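Local coordinates for protein putative glycoside hydrolase (Bacteroides ovatus, PDB 4ONZ) that is of unestablished function but is probably a glycoside hydrolase relative with a five-bladed beta-propeller fold, at residues V44-E48 / R97-P101; L261-G265 / T321-E325; V102-A106 / L154-K159. All blocks are in the same frame, centred on the assembly; numbering follows the deposited sequence.

Contact 1 (V44-E48 / R97-P101)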
# COMPACT_ATOMS: atom_id res chain seq x y z
N VAL A 44 2.58 -18.23 -18.59
CA VAL A 44 1.48 -17.90 -17.69
C VAL A 44 0.95 -16.51 -18.03
O VAL A 44 1.73 -15.58 -18.24
CB VAL A 44 1.96 -17.94 -16.22
CG1 VAL A 44 0.91 -17.37 -15.28
CG2 VAL A 44 2.32 -19.36 -15.83
N LYS A 45 -0.38 -16.40 -18.11
CA LYS A 45 -1.06 -15.12 -18.35
C LYS A 45 -1.16 -14.47 -16.97
O LYS A 45 -2.18 -14.55 -16.30
CB LYS A 45 -2.43 -15.31 -19.00
CG LYS A 45 -2.41 -15.96 -20.37
CD LYS A 45 -3.81 -15.92 -20.97
CE LYS A 45 -3.91 -16.55 -22.35
NZ LYS A 45 -3.90 -18.03 -22.31
N TRP A 46 -0.07 -13.83 -16.59
CA TRP A 46 0.12 -13.32 -15.23
C TRP A 46 -0.73 -12.12 -14.79
O TRP A 46 -0.77 -11.81 -13.60
CB TRP A 46 1.60 -13.02 -15.03
CG TRP A 46 2.12 -11.92 -15.90
CD1 TRP A 46 2.56 -12.02 -17.20
CD2 TRP A 46 2.23 -10.54 -15.55
NE1 TRP A 46 2.95 -10.79 -17.66
CE2 TRP A 46 2.76 -9.86 -16.67
CE3 TRP A 46 1.95 -9.82 -14.38
CZ2 TRP A 46 3.01 -8.48 -16.65
CZ3 TRP A 46 2.20 -8.45 -14.37
CH2 TRP A 46 2.72 -7.79 -15.49
N GLU A 47 -1.40 -11.45 -15.72
CA GLU A 47 -2.23 -10.28 -15.39
C GLU A 47 -3.58 -10.33 -16.10
O GLU A 47 -4.18 -9.30 -16.40
CB GLU A 47 -1.49 -8.99 -15.75
CG GLU A 47 -1.03 -8.91 -17.20
CD GLU A 47 -0.27 -7.63 -17.50
OE1 GLU A 47 -0.26 -6.73 -16.63
OE2 GLU A 47 0.31 -7.53 -18.60
N GLU A 48 -4.07 -11.54 -16.33
CA GLU A 48 -5.30 -11.76 -17.08
C GLU A 48 -6.58 -11.46 -16.31
O GLU A 48 -7.56 -11.04 -16.91
CB GLU A 48 -5.30 -13.20 -17.64
CG GLU A 48 -6.34 -13.51 -18.71
CD GLU A 48 -7.68 -13.97 -18.14
OE1 GLU A 48 -7.84 -14.01 -16.90
OE2 GLU A 48 -8.58 -14.30 -18.94
N ARG A 97 3.65 -0.19 -19.83
CA ARG A 97 3.86 -1.40 -19.04
C ARG A 97 4.86 -2.39 -19.64
O ARG A 97 5.02 -2.45 -20.85
CB ARG A 97 2.51 -2.09 -18.84
CG ARG A 97 1.53 -1.23 -18.07
CD ARG A 97 0.08 -1.56 -18.36
NE ARG A 97 -0.34 -2.90 -17.94
CZ ARG A 97 -1.59 -3.35 -18.06
NH1 ARG A 97 -2.55 -2.58 -18.58
NH2 ARG A 97 -1.89 -4.57 -17.65
N LEU A 98 5.53 -3.15 -18.78
CA LEU A 98 6.46 -4.19 -19.21
C LEU A 98 5.68 -5.48 -19.38
O LEU A 98 4.72 -5.75 -18.64
CB LEU A 98 7.56 -4.42 -18.17
CG LEU A 98 8.50 -3.26 -17.83
CD1 LEU A 98 9.47 -3.67 -16.74
CD2 LEU A 98 9.24 -2.76 -19.07
N ASP A 99 6.09 -6.28 -20.36
CA ASP A 99 5.43 -7.57 -20.63
C ASP A 99 5.70 -8.62 -19.56
O ASP A 99 4.94 -9.59 -19.47
CB ASP A 99 5.87 -8.12 -21.99
CG ASP A 99 5.26 -7.37 -23.16
OD1 ASP A 99 4.35 -6.53 -22.95
OD2 ASP A 99 5.68 -7.65 -24.30
N ASN A 100 6.77 -8.46 -18.79
CA ASN A 100 7.08 -9.39 -17.71
C ASN A 100 6.87 -8.74 -16.36
O ASN A 100 7.17 -7.56 -16.19
CB ASN A 100 8.52 -9.88 -17.80
CG ASN A 100 8.79 -10.74 -19.03
OD1 ASN A 100 7.95 -10.87 -19.92
ND2 ASN A 100 9.97 -11.32 -19.08
N PRO A 101 6.41 -9.53 -15.36
CA PRO A 101 6.25 -8.96 -14.02
C PRO A 101 7.62 -8.73 -13.42
O PRO A 101 8.60 -9.33 -13.88
CB PRO A 101 5.50 -10.06 -13.27
CG PRO A 101 5.97 -11.31 -13.92
CD PRO A 101 6.09 -10.96 -15.38
O HOH W 1 1.84 -5.28 -18.89
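The indole of Trp46 lies against the ring of Pro101, whose CD sits 3.8 Å from the centroid of the five-membered ring, almost straight over it, in a CH-pi contact. On the opposite face lies the CG of neighbouring Glu47, so the flat ring is sandwiched between aliphatic carbons, as suits an indole. Trp46 reaches this slot with CG between backbone N and carbonyl carbon (chi1 65°). Its NE1 then donates to Asp99 O at 2.9 Å, a bent bond in which the donor stands above the carbonyl plane. Glu47 shares this compact first torsion and then runs out extended to meet Arg97, whose chain kinks at chi3. Arg97 NH2 and Glu47 OE1 form a salt bridge of 2.9 Å; the oxygen lies in the guanidinium plane but is approached from above the carboxylate, the two planes standing 87° apart. OE1 also bonds Tyr67 OH, while OE2 is hydrogen-bonded to Thr33 OG1 and to a water 2.7 Å away, which also donates to Leu98 O. With both oxygens engaged, the rotation of the Glu47 carboxylate is fixed, and polar and apolar grips together anchor the loop after strand 96-97 to the 44-48 segment.

Contact 2 (L261-G265 / T321-E325)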
# COMPACT_ATOMS: atom_id res chain seq x y z
N LEU A 261 -1.49 9.31 8.21
CA LEU A 261 -1.54 7.97 7.66
C LEU A 261 -2.86 7.86 6.90
O LEU A 261 -3.93 8.02 7.50
CB LEU A 261 -1.49 6.91 8.76
CG LEU A 261 -1.66 5.45 8.28
CD1 LEU A 261 -0.52 5.03 7.36
CD2 LEU A 261 -1.78 4.51 9.47
N VAL A 262 -2.78 7.65 5.59
CA VAL A 262 -3.97 7.35 4.80
C VAL A 262 -4.21 5.85 4.98
O VAL A 262 -3.30 5.03 4.77
CB VAL A 262 -3.80 7.72 3.31
CG1 VAL A 262 -4.94 7.15 2.47
CG2 VAL A 262 -3.74 9.23 3.13
N TYR A 263 -5.42 5.48 5.39
CA TYR A 263 -5.72 4.08 5.61
C TYR A 263 -7.07 3.70 5.02
O TYR A 263 -7.89 4.55 4.71
CB TYR A 263 -5.64 3.74 7.11
CG TYR A 263 -6.78 4.24 7.97
CD1 TYR A 263 -6.75 5.51 8.54
CD2 TYR A 263 -7.86 3.42 8.27
CE1 TYR A 263 -7.79 5.95 9.35
CE2 TYR A 263 -8.89 3.85 9.08
CZ TYR A 263 -8.85 5.11 9.62
OH TYR A 263 -9.90 5.52 10.43
N ASN A 264 -7.25 2.40 4.85
CA ASN A 264 -8.45 1.86 4.26
C ASN A 264 -9.32 1.19 5.30
O ASN A 264 -8.85 0.34 6.06
CB ASN A 264 -8.06 0.87 3.19
CG ASN A 264 -7.28 1.51 2.08
OD1 ASN A 264 -7.80 2.34 1.35
ND2 ASN A 264 -6.01 1.15 1.96
N GLY A 265 -10.59 1.58 5.33
CA GLY A 265 -11.54 1.00 6.26
C GLY A 265 -12.48 0.09 5.51
O GLY A 265 -12.92 0.44 4.42
N THR A 321 -16.02 -0.32 -4.53
CA THR A 321 -15.01 -0.44 -3.48
C THR A 321 -13.69 0.14 -3.99
O THR A 321 -13.37 0.02 -5.18
CB THR A 321 -14.85 -1.89 -2.97
OG1 THR A 321 -13.99 -1.92 -1.83
CG2 THR A 321 -14.31 -2.82 -4.07
N VAL A 322 -12.95 0.81 -3.11
CA VAL A 322 -11.68 1.45 -3.45
C VAL A 322 -10.65 1.15 -2.36
O VAL A 322 -10.99 1.10 -1.18
CB VAL A 322 -11.80 2.98 -3.68
CG1 VAL A 322 -12.75 3.25 -4.83
CG2 VAL A 322 -12.26 3.71 -2.43
N PHE A 323 -9.40 0.92 -2.77
CA PHE A 323 -8.32 0.56 -1.84
C PHE A 323 -7.08 1.36 -2.20
O PHE A 323 -6.44 1.11 -3.23
CB PHE A 323 -8.05 -0.94 -1.91
CG PHE A 323 -7.18 -1.45 -0.80
CD1 PHE A 323 -7.74 -1.77 0.43
CD2 PHE A 323 -5.83 -1.64 -0.98
CE1 PHE A 323 -6.95 -2.25 1.46
CE2 PHE A 323 -5.04 -2.13 0.04
CZ PHE A 323 -5.60 -2.44 1.26
N ILE A 324 -6.77 2.34 -1.35
CA ILE A 324 -5.69 3.30 -1.58
C ILE A 324 -4.35 2.73 -1.17
O ILE A 324 -4.20 2.28 -0.03
CB ILE A 324 -5.91 4.60 -0.78
CG1 ILE A 324 -7.34 5.12 -0.91
CG2 ILE A 324 -4.90 5.67 -1.19
CD1 ILE A 324 -7.83 5.31 -2.32
N GLU A 325 -3.37 2.77 -2.07
CA GLU A 325 -2.10 2.12 -1.76
C GLU A 325 -0.84 2.82 -2.27
O GLU A 325 0.28 2.48 -1.85
CB GLU A 325 -2.20 0.68 -2.25
CG GLU A 325 -1.10 -0.29 -1.80
CD GLU A 325 -1.46 -1.74 -2.10
OE1 GLU A 325 -2.68 -2.05 -2.16
OE2 GLU A 325 -0.54 -2.57 -2.29
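Asn264 grips the backbone of Ile324 with both ends of its amide and lays the same amide over the ring of Phe323. In the five-bladed beta-propeller expected for this clan, the contact joins two separate sheets: strand 258-266 belongs to one, and strand 322-330 is an outermost strand of another. The short segments run roughly antiparallel, at 153°, with axes 6.7 Å apart, and it is a side chain that bridges them. Asparagine suits the place because its amide resembles a peptide group. OD1 accepts from Ile324 N at 2.9 Å, and ND2 donates to Ile324 O, also at 2.9 Å, in a nearly straight bond (174°) with the acceptor in the amide plane. This pair of bonds fixes the amide's rotation and satisfies polar backbone atoms in a buried setting, while the backbone of Asn264 pairs with Glu247 of its own sheet.

Phe323 supplies a flat apolar floor. Its CG, anti to the backbone N (chi1 -168°), carries the ring beneath the amide, and ND2 stands 3.5 Å above the ring plane, over its centre, with the two flat groups stacked. Tyr281 meets the same phenyl edge-to-face, and an unknown ligand lies about 3 Å from the Phe323 side chain.

Ile324, branched at CB, meets both Asn264 and Val262. Its CG1 lies 3.6 Å from Asn264 OD1, whereas its other branch turns to the apolar side chain further back along strand 258-266, where CG2 rests 3.9 Å from Val262 CG1.

Contact 3 (V102-A106 / L154-K159); sequences VLFPA and LKNWTK
Leu154 meets Val102 through its backbone, its carbonyl O lying 4.1 Å from Val102 CG2 while its own side chain leads off towards Tyr132. It has a positive phi (74°) in this loop. Lys155 offers its O to Val102, 3.4 Å from CB. Lys155 is exposed, and its CB points away from 102-106, as suits a long charged residue whose aliphatic part lies on Tyr86. The compact, branched valine fits against these successive carbonyls.

Trp157 comes next. Its NE1 turns back within the segment to donate a weak, bent hydrogen bond to Leu154 O, closing the loop back on itself, and the pyrrole side of the indole takes up Val102, with CG2 3.9 Å from Trp157 CD1. A water completes the join, donating to Val102 O at 2.7 Å and accepting from Trp157 N.

The segment leads into strand 158-162, an outermost strand of one four-stranded antiparallel sheet, a likely propeller blade. Residues 102-106 follow the last strand of the preceding sheet, and Val102 and Leu103 both face Val84 there in a classic beta bulge.

Lys159 then crosses to the linker. Its chain is extended beyond CG, and the aliphatic part passes Leu103, whose CD1 lies 3.8 Å from Lys159 CE; Leu103 swings CG to the far side from its backbone N (chi1 -175°), which brings CD1 to the lysine. Lysine suits this route because its tip is polar: NZ forms salt bridges with Asp114 and Asp108, and also donates to Phe104 O at 2.9 Å, approaching from above the carbonyl plane.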
# COMPACT_ATOMS: atom_id res chain seq x y z
N VAL A 102 7.69 -7.89 -12.40
CA VAL A 102 8.99 -7.56 -11.78
C VAL A 102 9.22 -8.17 -10.40
O VAL A 102 10.33 -8.07 -9.88
CB VAL A 102 9.24 -6.04 -11.75
CG1 VAL A 102 9.29 -5.49 -13.17
CG2 VAL A 102 8.17 -5.32 -10.93
N LEU A 103 8.19 -8.76 -9.79
CA LEU A 103 8.33 -9.47 -8.51
C LEU A 103 7.35 -10.62 -8.58
O LEU A 103 6.15 -10.42 -8.79
CB LEU A 103 8.05 -8.59 -7.29
CG LEU A 103 8.31 -9.27 -5.93
CD1 LEU A 103 9.77 -9.63 -5.75
CD2 LEU A 103 7.87 -8.40 -4.77
N PHE A 104 7.87 -11.83 -8.40
CA PHE A 104 7.08 -13.04 -8.54
C PHE A 104 7.75 -14.21 -7.85
O PHE A 104 8.94 -14.15 -7.55
CB PHE A 104 6.93 -13.32 -10.04
CG PHE A 104 8.22 -13.22 -10.82
CD1 PHE A 104 9.06 -14.33 -10.97
CD2 PHE A 104 8.60 -12.03 -11.43
CE1 PHE A 104 10.25 -14.24 -11.68
CE2 PHE A 104 9.79 -11.93 -12.15
CZ PHE A 104 10.61 -13.04 -12.28
N PRO A 105 6.98 -15.29 -7.59
CA PRO A 105 7.64 -16.45 -7.02
C PRO A 105 8.65 -16.98 -8.04
O PRO A 105 8.34 -17.05 -9.23
CB PRO A 105 6.51 -17.45 -6.76
CG PRO A 105 5.26 -16.85 -7.26
CD PRO A 105 5.52 -15.42 -7.65
N ALA A 106 9.86 -17.30 -7.58
CA ALA A 106 10.94 -17.72 -8.46
C ALA A 106 11.81 -18.82 -7.85
O ALA A 106 11.52 -19.31 -6.76
CB ALA A 106 11.80 -16.50 -8.81
N LEU A 154 13.83 -0.25 -9.92
CA LEU A 154 12.39 -0.55 -9.89
C LEU A 154 11.93 -1.74 -10.76
O LEU A 154 10.75 -2.10 -10.75
CB LEU A 154 11.54 0.69 -10.20
CG LEU A 154 11.74 1.85 -9.22
CD1 LEU A 154 11.04 3.10 -9.70
CD2 LEU A 154 11.25 1.46 -7.83
N LYS A 155 12.85 -2.33 -11.51
CA LYS A 155 12.57 -3.47 -12.37
C LYS A 155 13.21 -4.75 -11.83
O LYS A 155 12.66 -5.84 -11.96
CB LYS A 155 13.07 -3.18 -13.79
CG LYS A 155 12.41 -1.97 -14.43
CD LYS A 155 13.13 -1.55 -15.71
CE LYS A 155 12.46 -0.35 -16.34
NZ LYS A 155 13.21 0.09 -17.55
N ASN A 156 14.40 -4.59 -11.23
CA ASN A 156 15.11 -5.71 -10.64
C ASN A 156 15.03 -5.62 -9.12
O ASN A 156 15.67 -4.79 -8.49
CB ASN A 156 16.54 -5.73 -11.16
CG ASN A 156 16.59 -6.00 -12.65
OD1 ASN A 156 16.22 -7.09 -13.10
ND2 ASN A 156 17.03 -5.02 -13.42
N TRP A 157 14.18 -6.48 -8.55
CA TRP A 157 13.92 -6.52 -7.10
C TRP A 157 14.64 -7.67 -6.42
O TRP A 157 14.67 -8.77 -6.95
CB TRP A 157 12.41 -6.63 -6.82
CG TRP A 157 11.71 -5.39 -7.22
CD1 TRP A 157 11.20 -5.10 -8.45
CD2 TRP A 157 11.50 -4.23 -6.42
NE1 TRP A 157 10.69 -3.82 -8.46
CE2 TRP A 157 10.85 -3.27 -7.22
CE3 TRP A 157 11.81 -3.91 -5.09
CZ2 TRP A 157 10.52 -2.01 -6.74
CZ3 TRP A 157 11.46 -2.65 -4.61
CH2 TRP A 157 10.82 -1.72 -5.43
N THR A 158 15.22 -7.40 -5.25
CA THR A 158 15.90 -8.41 -4.46
C THR A 158 15.05 -8.68 -3.22
O THR A 158 14.77 -7.75 -2.47
CB THR A 158 17.30 -7.90 -4.02
OG1 THR A 158 18.06 -7.56 -5.18
CG2 THR A 158 18.04 -8.96 -3.21
N LYS A 159 14.62 -9.93 -3.02
CA LYS A 159 13.82 -10.28 -1.83
C LYS A 159 14.77 -10.35 -0.65
O LYS A 159 15.91 -10.74 -0.81
CB LYS A 159 13.12 -11.63 -2.01
CG LYS A 159 12.08 -11.65 -3.13
CD LYS A 159 11.53 -13.04 -3.37
CE LYS A 159 10.68 -13.11 -4.64
NZ LYS A 159 10.21 -14.49 -4.93
O HOH W 2 12.94 -8.64 -10.08

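How the contacts relate
Contacts 1 and 3 are neighbours, their centres 13 Å apart, and share one continuous run of chain: residues 97-101 lead straight into 102-106. They touch where Leu98 CD1 packs 4.1 Å from Lys155 CG, and Phe35 meets aromatic rings of both, Trp46 and Phe104. Along the chain contact 1 closes first, then contact 3, then contact 2. The linker after strand 96-97 is thus held first to the 44-48 segment and then to strand 158-162 of the following sheet. Contact 2, which lies nearer the chain's centre, joins two later sheets, about 25 Å from contact 1 and 24 Å from contact 3, centre to centre. Contacts 2 and 3 therefore lie at different sheet-to-sheet junctions of the probable propeller.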